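Local coordinates for protein Exo-poly-alpha-D-galacturonosidase (Thermotoga maritima, PDB 3JUR) that probably hydrolyses the glycosidic bonds of polygalacturonate from the chain end, as a hyperthermoactive, tetrameric exopolygalacturonase of glycosyl hydrolase family 28, at residues 13-18 and 247-251; 107-111 and 167-171; 142-146 and 186-190; 264-268 and 307-312. All coordinates share one frame. Residue numbers count along the deposited sequence, not the author numbering.

How the contacts relate
All four contacts belong to one right-handed parallel beta-helix and its attached segments. Contact 1 packs the N-terminal helix on the outside of the coils, whereas contact 4 joins two faces across the interior; their centres are about 14 Å apart. Contacts 2 and 3 interlock along the chain, their segments alternating, and touch directly through L110 CD1 and L188 CD1, 3.6 Å apart. Contacts 1 and 3 lie on opposite sides of the chain's centre, with centres about 33 Å apart. As judged from family 28 relatives, segment 264-268 of contact 4 follows, in sequence, the motif that supplies catalytic aspartates, and R189 of contact 3 bonds N237, in another conserved motif.

Contact 1: 13-18 and 247-251; sequences EILNHV and KYMLI
This is a helix-on-beta-helix contact: the last part of the N-terminal helix 6-16 and the residues after it lie on the outside of a right-handed parallel beta-helix, at a corner where the chain enters strand 249-252. Residues 13-15 are helical; the helix gives way at H17 (phi/psi -121/21), and V18 is extended (-121/126). Across from them Y248 adopts phi/psi 62/84, turning the chain before M249 and L250 resume strand angles. The closest CA pair is I14 and Y248, at 5.5 Å. The Y248 ring (chi1 m) lies against the helix end, and H17 CB sits 3.5 Å from its centroid, only 7° off the normal, a CH-pi contact. H17 ND1 is held by E13 O at 3.1 Å. The Y248 ring also meets that of Y282 on the next coil at nearly parallel planes. V18 (chi1 t) completes the apolar part, its CG2 4.2 Å from Y248 CB and its CG1 4.2 Å from L250 CB, while I14 CG2 comes to 3.6 Å from M249 O. M249 points its CB away, meeting I241 and P243. At the far end of the tyrosine, E13 (chi1 t, chi2 p) accepts a hydrogen bond from Y248 OH to OE2, 3.1 Å.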
loop_
_atom_site.group_PDB
_atom_site.type_symbol
_atom_site.label_atom_id
_atom_site.label_comp_id
_atom_site.label_asym_id
_atom_site.label_seq_id
_atom_site.Cartn_x
_atom_site.Cartn_y
_atom_site.Cartn_z
ATOM N N GLU D 13 -17.729 30.119 15.282
ATOM C CA GLU D 13 -18.665 30.399 16.360
ATOM C C GLU D 13 -17.947 30.589 17.701
ATOM O O GLU D 13 -18.240 31.540 18.432
ATOM C CB GLU D 13 -19.712 29.275 16.426
ATOM C CG GLU D 13 -20.644 29.296 17.638
ATOM C CD GLU D 13 -21.623 30.463 17.651
ATOM O OE1 GLU D 13 -21.775 31.156 16.620
ATOM O OE2 GLU D 13 -22.246 30.686 18.713
ATOM N N ILE D 14 -17.006 29.694 18.007
ATOM C CA ILE D 14 -16.186 29.815 19.209
ATOM C C ILE D 14 -15.399 31.131 19.219
ATOM O O ILE D 14 -15.455 31.884 20.196
ATOM C CB ILE D 14 -15.213 28.606 19.387
ATOM C CG1 ILE D 14 -16.002 27.294 19.474
ATOM C CG2 ILE D 14 -14.367 28.788 20.646
ATOM C CD1 ILE D 14 -15.196 26.037 19.219
ATOM N N LEU D 15 -14.679 31.405 18.132
ATOM C CA LEU D 15 -13.887 32.638 18.014
ATOM C C LEU D 15 -14.734 33.918 18.090
ATOM O O LEU D 15 -14.235 34.976 18.489
ATOM C CB LEU D 15 -13.034 32.629 16.735
ATOM C CG LEU D 15 -11.892 31.602 16.704
ATOM C CD1 LEU D 15 -11.373 31.374 15.290
ATOM C CD2 LEU D 15 -10.754 32.010 17.638
ATOM N N ASN D 16 -16.008 33.819 17.718
ATOM C CA ASN D 16 -16.916 34.966 17.801
ATOM C C ASN D 16 -17.368 35.299 19.224
ATOM O O ASN D 16 -17.844 36.403 19.482
ATOM C CB ASN D 16 -18.134 34.777 16.881
ATOM C CG ASN D 16 -17.807 35.025 15.411
ATOM O OD1 ASN D 16 -16.861 35.744 15.083
ATOM N ND2 ASN D 16 -18.599 34.436 14.519
ATOM N N HIS D 17 -17.220 34.348 20.143
ATOM C CA HIS D 17 -17.673 34.546 21.522
ATOM C C HIS D 17 -16.536 34.398 22.538
ATOM O O HIS D 17 -16.758 34.162 23.728
ATOM C CB HIS D 17 -18.862 33.629 21.825
ATOM C CG HIS D 17 -20.062 33.914 20.975
ATOM N ND1 HIS D 17 -20.390 33.161 19.867
ATOM C CD2 HIS D 17 -20.992 34.896 21.052
ATOM C CE1 HIS D 17 -21.483 33.655 19.309
ATOM N NE2 HIS D 17 -21.866 34.709 20.007
ATOM N N VAL D 18 -15.313 34.557 22.051
ATOM C CA VAL D 18 -14.130 34.493 22.887
ATOM C C VAL D 18 -13.380 35.827 22.783
ATOM O O VAL D 18 -13.103 36.303 21.683
ATOM C CB VAL D 18 -13.242 33.265 22.501
ATOM C CG1 VAL D 18 -11.788 33.506 22.807
ATOM C CG2 VAL D 18 -13.736 32.002 23.197
ATOM N N LYS D 247 -18.271 26.815 28.512
ATOM C CA LYS D 247 -18.810 27.201 27.211
ATOM C C LYS D 247 -17.962 28.328 26.610
ATOM O O LYS D 247 -17.671 29.311 27.290
ATOM C CB LYS D 247 -20.270 27.657 27.358
ATOM C CG LYS D 247 -21.008 27.834 26.037
ATOM C CD LYS D 247 -22.472 28.224 26.238
ATOM C CE LYS D 247 -23.162 28.456 24.897
ATOM N NZ LYS D 247 -24.631 28.704 25.017
ATOM N N TYR D 248 -17.589 28.182 25.339
ATOM C CA TYR D 248 -16.744 29.149 24.619
ATOM C C TYR D 248 -15.373 29.275 25.259
ATOM O O TYR D 248 -15.124 30.163 26.088
ATOM C CB TYR D 248 -17.406 30.530 24.493
ATOM C CG TYR D 248 -18.731 30.527 23.780
ATOM C CD1 TYR D 248 -18.835 30.075 22.469
ATOM C CD2 TYR D 248 -19.881 31.012 24.406
ATOM C CE1 TYR D 248 -20.060 30.077 21.801
ATOM C CE2 TYR D 248 -21.108 31.024 23.747
ATOM C CZ TYR D 248 -21.189 30.548 22.447
ATOM O OH TYR D 248 -22.394 30.547 21.784
ATOM N N MET D 249 -14.492 28.363 24.875
ATOM C CA MET D 249 -13.149 28.318 25.408
ATOM C C MET D 249 -12.151 28.091 24.287
ATOM O O MET D 249 -12.418 27.330 23.343
ATOM C CB MET D 249 -13.038 27.213 26.461
ATOM C CG MET D 249 -11.674 27.084 27.115
ATOM S SD MET D 249 -11.776 26.081 28.607
ATOM C CE MET D 249 -10.055 25.805 28.946
ATOM N N LEU D 250 -11.009 28.763 24.403
ATOM C CA LEU D 250 -9.890 28.586 23.490
ATOM C C LEU D 250 -8.653 28.154 24.257
ATOM O O LEU D 250 -8.300 28.749 25.276
ATOM C CB LEU D 250 -9.614 29.884 22.715
ATOM C CG LEU D 250 -8.341 29.971 21.870
ATOM C CD1 LEU D 250 -8.349 28.940 20.721
ATOM C CD2 LEU D 250 -8.159 31.392 21.340
ATOM N N ILE D 251 -8.020 27.094 23.777
ATOM C CA ILE D 251 -6.739 26.621 24.304
ATOM C C ILE D 251 -5.809 26.557 23.101
ATOM O O ILE D 251 -6.030 25.760 22.185
ATOM C CB ILE D 251 -6.839 25.208 24.943
ATOM C CG1 ILE D 251 -7.868 25.184 26.081
ATOM C CG2 ILE D 251 -5.460 24.748 25.427
ATOM C CD1 ILE D 251 -8.325 23.773 26.508
#

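Contact 2: 107-111 and 167-171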
loop_
_atom_site.group_PDB
_atom_site.type_symbol
_atom_site.label_atom_id
_atom_site.label_comp_id
_atom_site.label_asym_id
_atom_site.label_seq_id
_atom_site.Cartn_x
_atom_site.Cartn_y
_atom_site.Cartn_z
ATOM N N GLY D 107 -15.503 15.381 39.244
ATOM C CA GLY D 107 -16.849 15.571 38.707
ATOM C C GLY D 107 -17.990 15.711 39.705
ATOM O O GLY D 107 -19.147 15.838 39.300
ATOM N N ILE D 108 -17.684 15.688 41.000
ATOM C CA ILE D 108 -18.722 15.869 42.026
ATOM C C ILE D 108 -18.411 17.079 42.918
ATOM O O ILE D 108 -17.301 17.203 43.447
ATOM C CB ILE D 108 -18.945 14.583 42.889
ATOM C CG1 ILE D 108 -19.382 13.400 42.012
ATOM C CG2 ILE D 108 -19.997 14.832 43.990
ATOM C CD1 ILE D 108 -19.229 12.041 42.667
ATOM N N GLU D 109 -19.398 17.966 43.063
ATOM C CA GLU D 109 -19.264 19.168 43.885
ATOM C C GLU D 109 -19.179 18.841 45.370
ATOM O O GLU D 109 -19.832 17.913 45.852
ATOM C CB GLU D 109 -20.439 20.118 43.648
ATOM C CG GLU D 109 -20.462 20.748 42.264
ATOM C CD GLU D 109 -21.453 21.893 42.162
ATOM O OE1 GLU D 109 -21.195 22.839 41.382
ATOM O OE2 GLU D 109 -22.485 21.846 42.861
ATOM N N LEU D 110 -18.366 19.609 46.085
ATOM C CA LEU D 110 -18.195 19.441 47.526
ATOM C C LEU D 110 -17.563 20.688 48.145
ATOM O O LEU D 110 -17.161 21.616 47.436
ATOM C CB LEU D 110 -17.324 18.208 47.821
ATOM C CG LEU D 110 -15.800 18.328 47.701
ATOM C CD1 LEU D 110 -15.129 17.125 48.316
ATOM C CD2 LEU D 110 -15.343 18.518 46.257
ATOM N N TYR D 111 -17.493 20.705 49.473
ATOM C CA TYR D 111 -16.668 21.673 50.184
ATOM C C TYR D 111 -15.405 20.974 50.662
ATOM O O TYR D 111 -15.464 19.949 51.346
ATOM C CB TYR D 111 -17.445 22.334 51.327
ATOM C CG TYR D 111 -18.352 23.432 50.831
ATOM C CD1 TYR D 111 -17.987 24.771 50.951
ATOM C CD2 TYR D 111 -19.563 23.131 50.209
ATOM C CE1 TYR D 111 -18.820 25.788 50.479
ATOM C CE2 TYR D 111 -20.396 24.132 49.730
ATOM C CZ TYR D 111 -20.022 25.458 49.867
ATOM O OH TYR D 111 -20.858 26.447 49.392
ATOM N N LEU D 167 -18.211 10.410 49.016
ATOM C CA LEU D 167 -18.647 11.509 48.151
ATOM C C LEU D 167 -19.635 11.056 47.066
ATOM O O LEU D 167 -20.630 11.739 46.804
ATOM C CB LEU D 167 -17.436 12.223 47.528
ATOM C CG LEU D 167 -17.679 13.414 46.591
ATOM C CD1 LEU D 167 -18.370 14.566 47.309
ATOM C CD2 LEU D 167 -16.381 13.887 45.958
ATOM N N LYS D 168 -19.357 9.912 46.443
ATOM C CA LYS D 168 -20.242 9.362 45.411
ATOM C C LYS D 168 -21.606 8.997 45.995
ATOM O O LYS D 168 -22.645 9.321 45.417
ATOM C CB LYS D 168 -19.610 8.142 44.737
ATOM C CG LYS D 168 -18.438 8.474 43.811
ATOM C CD LYS D 168 -17.775 7.200 43.296
ATOM C CE LYS D 168 -16.669 7.510 42.295
ATOM N NZ LYS D 168 -15.736 6.356 42.141
ATOM N N GLU D 169 -21.587 8.338 47.152
ATOM C CA GLU D 169 -22.818 7.955 47.850
ATOM C C GLU D 169 -23.683 9.154 48.235
ATOM O O GLU D 169 -24.901 9.112 48.072
ATOM C CB GLU D 169 -22.503 7.084 49.064
ATOM C CG GLU D 169 -22.503 5.598 48.737
ATOM C CD GLU D 169 -21.648 4.770 49.683
ATOM O OE1 GLU D 169 -21.775 4.930 50.917
ATOM O OE2 GLU D 169 -20.851 3.945 49.182
ATOM N N MET D 170 -23.045 10.220 48.716
ATOM C CA MET D 170 -23.734 11.472 49.042
ATOM C C MET D 170 -24.430 12.069 47.820
ATOM O O MET D 170 -25.588 12.472 47.899
ATOM C CB MET D 170 -22.760 12.491 49.634
ATOM C CG MET D 170 -22.313 12.197 51.050
ATOM S SD MET D 170 -20.846 13.159 51.494
ATOM C CE MET D 170 -20.850 12.937 53.279
ATOM N N ALA D 171 -23.725 12.116 46.692
ATOM C CA ALA D 171 -24.292 12.641 45.454
ATOM C C ALA D 171 -25.495 11.811 45.013
ATOM O O ALA D 171 -26.529 12.368 44.627
ATOM C CB ALA D 171 -23.239 12.700 44.364
#
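A beta-hairpin packs here against a helix, both carried outside the coils of the parallel beta-helix. Strand 108-111 is the returning arm of the hairpin formed with strand 103-105, and G107, with its positive phi of 88°, lies in the tight connection between the two. Helix 167-171, part of helix 161-173, crosses this arm almost at right angles: the segment axes approach to 9.2 Å and their directions differ by 106°.

Apolar contacts make the interface. The strand alternates, so I108 and L110 point their CB atoms toward the helix and E109 points away. On the helix side L167 and A171, one turn apart and linked by the backbone bond from A171 N to L167 O (3.1 Å), face the strand. I108 CG2 fits between them, 3.7 Å from L167 CD1 and 3.9 Å from A171 CB. At the margin, I108 CD1 rests 3.8 Å from CG of K168, so the lysine contributes its methylenes here.

Polar contacts are made with other parts of the chain. The E109 side chain forms a salt bridge with R275 and a hydrogen bond with Y196 OH, tying the strand, on the side away from helix 167-171, to helix 270-276 and strand 193-196. Separately, E109 O accepts from R180. L167 CD1 also reaches the strand's backbone at E109 O, 3.9 Å, and the side chain of L110 at CB, 3.8 Å.

Contact 3: 142-146 and 186-190; sequences WWPWK and HYLRP
Residues 143-146 form a 3-10 turn, with W145 N bonded to W142 O (3.1 Å) and K146 N to W143 O (3.0 Å); W142 before it has phi/psi 66/-52. The irregular segment 186-190 runs past this turn, W145 CA lying 5.9 Å from Y187 CA and W142 CA 6.5 Å from R189 CA. H186 leads in with its O 4.0 Å from W145 CH2. Y187 (chi1 m) then turns its ring edge to the W145 face: its centroid is 5.0 Å from that of the five-membered ring, planes at 81°, and Y187 CD1 is 3.6 Å from W145 NE1. L188 points its CB away. The R189 side chain (chi1 m, chi2 t, chi3 m) packs against both tryptophans, CG 4.0 Å from W145 CE3 and 4.1 Å from W142 CE3, CD 3.3 Å from W142 O. K146 CB covers one face of its guanidinium, whose nitrogens bond P236 O, P212 O, N237 OD1 and Q160 OE1. P190 ends the run, its CD 4.0 Å from the centroid of the W142 six-membered ring, a CH-pi contact. Two loops between coils of the beta-helix are thereby joined around a buried arginine, which reaches N237 of the Asn-Asp motif probably lining the family 28 active-site cleft.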
loop_
_atom_site.group_PDB
_atom_site.type_symbol
_atom_site.label_atom_id
_atom_site.label_comp_id
_atom_site.label_asym_id
_atom_site.label_seq_id
_atom_site.Cartn_x
_atom_site.Cartn_y
_atom_site.Cartn_z
ATOM N N TRP D 142 0.978 15.977 49.163
ATOM C CA TRP D 142 -0.244 15.764 48.363
ATOM C C TRP D 142 -0.358 14.399 47.661
ATOM O O TRP D 142 -1.382 13.723 47.792
ATOM C CB TRP D 142 -0.459 16.885 47.331
ATOM C CG TRP D 142 -0.575 18.277 47.899
ATOM C CD1 TRP D 142 0.306 19.302 47.724
ATOM C CD2 TRP D 142 -1.639 18.797 48.711
ATOM N NE1 TRP D 142 -0.135 20.427 48.374
ATOM C CE2 TRP D 142 -1.327 20.147 48.990
ATOM C CE3 TRP D 142 -2.820 18.253 49.236
ATOM C CZ2 TRP D 142 -2.155 20.966 49.768
ATOM C CZ3 TRP D 142 -3.644 19.068 50.011
ATOM C CH2 TRP D 142 -3.304 20.411 50.267
ATOM N N TRP D 143 0.673 14.007 46.906
ATOM C CA TRP D 143 0.599 12.800 46.061
ATOM C C TRP D 143 0.360 11.480 46.811
ATOM O O TRP D 143 -0.359 10.616 46.298
ATOM C CB TRP D 143 1.823 12.664 45.131
ATOM C CG TRP D 143 1.943 13.722 44.057
ATOM C CD1 TRP D 143 0.998 14.634 43.689
ATOM C CD2 TRP D 143 3.069 13.944 43.197
ATOM N NE1 TRP D 143 1.470 15.424 42.666
ATOM C CE2 TRP D 143 2.739 15.022 42.344
ATOM C CE3 TRP D 143 4.326 13.333 43.062
ATOM C CZ2 TRP D 143 3.622 15.508 41.370
ATOM C CZ3 TRP D 143 5.208 13.820 42.099
ATOM C CH2 TRP D 143 4.846 14.898 41.260
ATOM N N PRO D 144 0.954 11.310 48.015
ATOM C CA PRO D 144 0.644 10.094 48.774
ATOM C C PRO D 144 -0.857 9.850 48.987
ATOM O O PRO D 144 -1.269 8.699 49.160
ATOM C CB PRO D 144 1.340 10.332 50.111
ATOM C CG PRO D 144 2.502 11.173 49.764
ATOM C CD PRO D 144 2.053 12.071 48.643
ATOM N N TRP D 145 -1.662 10.909 48.948
ATOM C CA TRP D 145 -3.108 10.783 49.154
ATOM C C TRP D 145 -3.814 9.934 48.089
ATOM O O TRP D 145 -4.898 9.404 48.341
ATOM C CB TRP D 145 -3.763 12.163 49.279
ATOM C CG TRP D 145 -3.425 12.886 50.560
ATOM C CD1 TRP D 145 -2.482 12.529 51.493
ATOM C CD2 TRP D 145 -4.007 14.108 51.033
ATOM N NE1 TRP D 145 -2.453 13.445 52.519
ATOM C CE2 TRP D 145 -3.377 14.425 52.265
ATOM C CE3 TRP D 145 -5.002 14.966 50.540
ATOM C CZ2 TRP D 145 -3.714 15.560 53.009
ATOM C CZ3 TRP D 145 -5.336 16.097 51.287
ATOM C CH2 TRP D 145 -4.690 16.382 52.505
ATOM N N LYS D 146 -3.192 9.802 46.914
ATOM C CA LYS D 146 -3.722 8.970 45.827
ATOM C C LYS D 146 -3.812 7.484 46.203
ATOM O O LYS D 146 -4.767 6.800 45.825
ATOM C CB LYS D 146 -2.890 9.161 44.548
ATOM C CG LYS D 146 -3.236 8.214 43.384
ATOM C CD LYS D 146 -4.682 8.374 42.905
ATOM C CE LYS D 146 -5.068 7.266 41.941
ATOM N NZ LYS D 146 -6.525 7.310 41.607
ATOM N N HIS D 186 -9.769 14.451 56.031
ATOM C CA HIS D 186 -10.101 13.768 54.780
ATOM C C HIS D 186 -8.997 13.971 53.755
ATOM O O HIS D 186 -8.172 14.877 53.894
ATOM C CB HIS D 186 -11.462 14.230 54.256
ATOM C CG HIS D 186 -12.571 13.991 55.228
ATOM N ND1 HIS D 186 -13.315 12.830 55.240
ATOM C CD2 HIS D 186 -13.028 14.740 56.261
ATOM C CE1 HIS D 186 -14.196 12.883 56.224
ATOM N NE2 HIS D 186 -14.044 14.033 56.857
ATOM N N TYR D 187 -8.978 13.120 52.730
ATOM C CA TYR D 187 -7.797 13.000 51.875
ATOM C C TYR D 187 -8.073 13.208 50.386
ATOM O O TYR D 187 -7.587 12.456 49.533
ATOM C CB TYR D 187 -7.074 11.677 52.174
ATOM C CG TYR D 187 -6.651 11.579 53.627
ATOM C CD1 TYR D 187 -5.396 12.022 54.039
ATOM C CD2 TYR D 187 -7.523 11.072 54.600
ATOM C CE1 TYR D 187 -5.011 11.953 55.381
ATOM C CE2 TYR D 187 -7.151 11.003 55.935
ATOM C CZ TYR D 187 -5.895 11.443 56.317
ATOM O OH TYR D 187 -5.520 11.368 57.631
ATOM N N LEU D 188 -8.846 14.252 50.093
ATOM C CA LEU D 188 -9.135 14.656 48.722
ATOM C C LEU D 188 -8.320 15.899 48.358
ATOM O O LEU D 188 -8.576 16.995 48.879
ATOM C CB LEU D 188 -10.636 14.921 48.547
ATOM C CG LEU D 188 -11.609 13.805 48.966
ATOM C CD1 LEU D 188 -13.046 14.310 48.932
ATOM C CD2 LEU D 188 -11.448 12.562 48.086
ATOM N N ARG D 189 -7.331 15.713 47.481
ATOM C CA ARG D 189 -6.477 16.807 46.990
ATOM C C ARG D 189 -7.277 17.894 46.269
ATOM O O ARG D 189 -8.311 17.608 45.668
ATOM C CB ARG D 189 -5.418 16.273 46.027
ATOM C CG ARG D 189 -4.331 15.422 46.661
ATOM C CD ARG D 189 -3.622 14.637 45.567
ATOM N NE ARG D 189 -4.480 13.597 44.998
ATOM C CZ ARG D 189 -4.360 13.105 43.765
ATOM N NH1 ARG D 189 -3.423 13.557 42.934
ATOM N NH2 ARG D 189 -5.191 12.158 43.356
ATOM N N PRO D 190 -6.804 19.151 46.336
ATOM C CA PRO D 190 -7.448 20.238 45.603
ATOM C C PRO D 190 -6.864 20.393 44.191
ATOM O O PRO D 190 -5.755 19.918 43.934
ATOM C CB PRO D 190 -7.106 21.458 46.452
ATOM C CG PRO D 190 -5.765 21.137 47.030
ATOM C CD PRO D 190 -5.746 19.649 47.243
#

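Contact 4: 264-268 and 307-312; sequences VIKSG and GGVRNV
S267 is the polar centre of this contact. With chi1 p, its OG donates to G308 O at 2.9 Å. G307 N gives two weak bonds to the same residue, to S267 O at 3.1 Å and to S267 OG at 3.2 Å, both bent to N-H...O angles near 123°. The closest CA pair is S267 and G307, 4.9 Å apart, and the touching parts run nearly antiparallel, 173° between CA 265 to 268 and CA 307 to 312. Segment 264-268 follows shortly after the paired aspartates that are catalytic in family 28 relatives. S267 has phi/psi -167/37. G268 (93/159) and G308 (100/148) adopt angles at which a CB would jam against the preceding carbonyl, and a CB on G307 (-86/-10) would lie 2.6 Å from S267 O. K266 points its CB away, its NZ making a salt bridge with E304. Further along, the chains part into different faces of the right-handed parallel beta-helix, and side chains fill the interior between them. I265 (chi1 m, chi2 t) puts CG2 3.6 Å from V309 CG1 and CD1 3.4 Å from V312 CG1; both valines have chi1 t. The positive phi of N311 (54/64) interrupts strand alternation, so V309 and V312 both point toward I265. The chemistry is thus divided: a buried serine-glycine junction, which relies on small residues, adjoins a buried aliphatic cluster of I265, V309 and V312.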
loop_
_atom_site.group_PDB
_atom_site.type_symbol
_atom_site.label_atom_id
_atom_site.label_comp_id
_atom_site.label_asym_id
_atom_site.label_seq_id
_atom_site.Cartn_x
_atom_site.Cartn_y
_atom_site.Cartn_z
ATOM N N VAL D 264 -8.555 17.629 28.780
ATOM C CA VAL D 264 -9.662 16.730 29.113
ATOM C C VAL D 264 -10.950 17.492 29.298
ATOM O O VAL D 264 -11.090 18.240 30.258
ATOM C CB VAL D 264 -9.464 16.025 30.475
ATOM C CG1 VAL D 264 -9.927 14.594 30.384
ATOM C CG2 VAL D 264 -8.032 16.146 30.977
ATOM N N ILE D 265 -11.917 17.256 28.424
ATOM C CA ILE D 265 -13.177 17.973 28.518
ATOM C C ILE D 265 -14.195 17.154 29.311
ATOM O O ILE D 265 -14.408 15.965 29.033
ATOM C CB ILE D 265 -13.690 18.375 27.138
ATOM C CG1 ILE D 265 -12.622 19.222 26.443
ATOM C CG2 ILE D 265 -14.980 19.177 27.264
ATOM C CD1 ILE D 265 -12.666 19.152 24.971
ATOM N N LYS D 266 -14.800 17.810 30.303
ATOM C CA LYS D 266 -15.669 17.164 31.291
ATOM C C LYS D 266 -16.932 17.988 31.545
ATOM O O LYS D 266 -17.067 19.101 31.023
ATOM C CB LYS D 266 -14.903 16.935 32.605
ATOM C CG LYS D 266 -13.611 16.139 32.463
ATOM C CD LYS D 266 -12.905 15.991 33.804
ATOM C CE LYS D 266 -11.572 15.263 33.667
ATOM N NZ LYS D 266 -11.729 13.800 33.437
ATOM N N SER D 267 -17.862 17.436 32.326
ATOM C CA SER D 267 -19.125 18.113 32.666
ATOM C C SER D 267 -19.881 17.440 33.820
ATOM O O SER D 267 -21.121 17.387 33.831
ATOM C CB SER D 267 -20.038 18.244 31.436
ATOM O OG SER D 267 -20.364 16.977 30.899
ATOM N N GLY D 268 -19.133 16.940 34.798
ATOM C CA GLY D 268 -19.733 16.329 35.981
ATOM C C GLY D 268 -19.922 14.827 35.862
ATOM O O GLY D 268 -19.972 14.269 34.763
ATOM N N GLY D 307 -23.033 15.668 32.056
ATOM C CA GLY D 307 -23.744 16.875 31.645
ATOM C C GLY D 307 -23.771 17.045 30.136
ATOM O O GLY D 307 -24.489 17.901 29.616
ATOM N N GLY D 308 -22.995 16.219 29.435
ATOM C CA GLY D 308 -22.866 16.307 27.984
ATOM C C GLY D 308 -21.590 17.021 27.566
ATOM O O GLY D 308 -21.090 17.896 28.281
ATOM N N VAL D 309 -21.045 16.612 26.423
ATOM C CA VAL D 309 -19.947 17.316 25.753
ATOM C C VAL D 309 -20.284 17.350 24.264
ATOM O O VAL D 309 -20.552 16.308 23.652
ATOM C CB VAL D 309 -18.563 16.639 25.982
ATOM C CG1 VAL D 309 -17.447 17.402 25.247
ATOM C CG2 VAL D 309 -18.228 16.520 27.487
ATOM N N ARG D 310 -20.293 18.545 23.684
ATOM C CA ARG D 310 -20.606 18.694 22.258
ATOM C C ARG D 310 -19.821 19.850 21.655
ATOM O O ARG D 310 -19.375 20.738 22.384
ATOM C CB ARG D 310 -22.115 18.908 22.041
ATOM C CG ARG D 310 -22.705 20.060 22.832
ATOM C CD ARG D 310 -23.854 20.729 22.094
ATOM N NE ARG D 310 -25.152 20.167 22.444
ATOM C CZ ARG D 310 -26.138 20.840 23.037
ATOM N NH1 ARG D 310 -25.999 22.123 23.359
ATOM N NH2 ARG D 310 -27.279 20.227 23.310
ATOM N N ASN D 311 -19.664 19.830 20.332
ATOM C CA ASN D 311 -19.027 20.916 19.580
ATOM C C ASN D 311 -17.640 21.281 20.091
ATOM O O ASN D 311 -17.396 22.383 20.594
ATOM C CB ASN D 311 -19.948 22.134 19.497
ATOM C CG ASN D 311 -21.256 21.810 18.817
ATOM O OD1 ASN D 311 -21.283 21.077 17.826
ATOM N ND2 ASN D 311 -22.352 22.338 19.353
ATOM N N VAL D 312 -16.740 20.317 19.969
ATOM C CA VAL D 312 -15.358 20.502 20.343
ATOM C C VAL D 312 -14.532 20.321 19.085
ATOM O O VAL D 312 -14.684 19.317 18.376
ATOM C CB VAL D 312 -14.924 19.468 21.398
ATOM C CG1 VAL D 312 -13.422 19.564 21.657
ATOM C CG2 VAL D 312 -15.703 19.666 22.698
#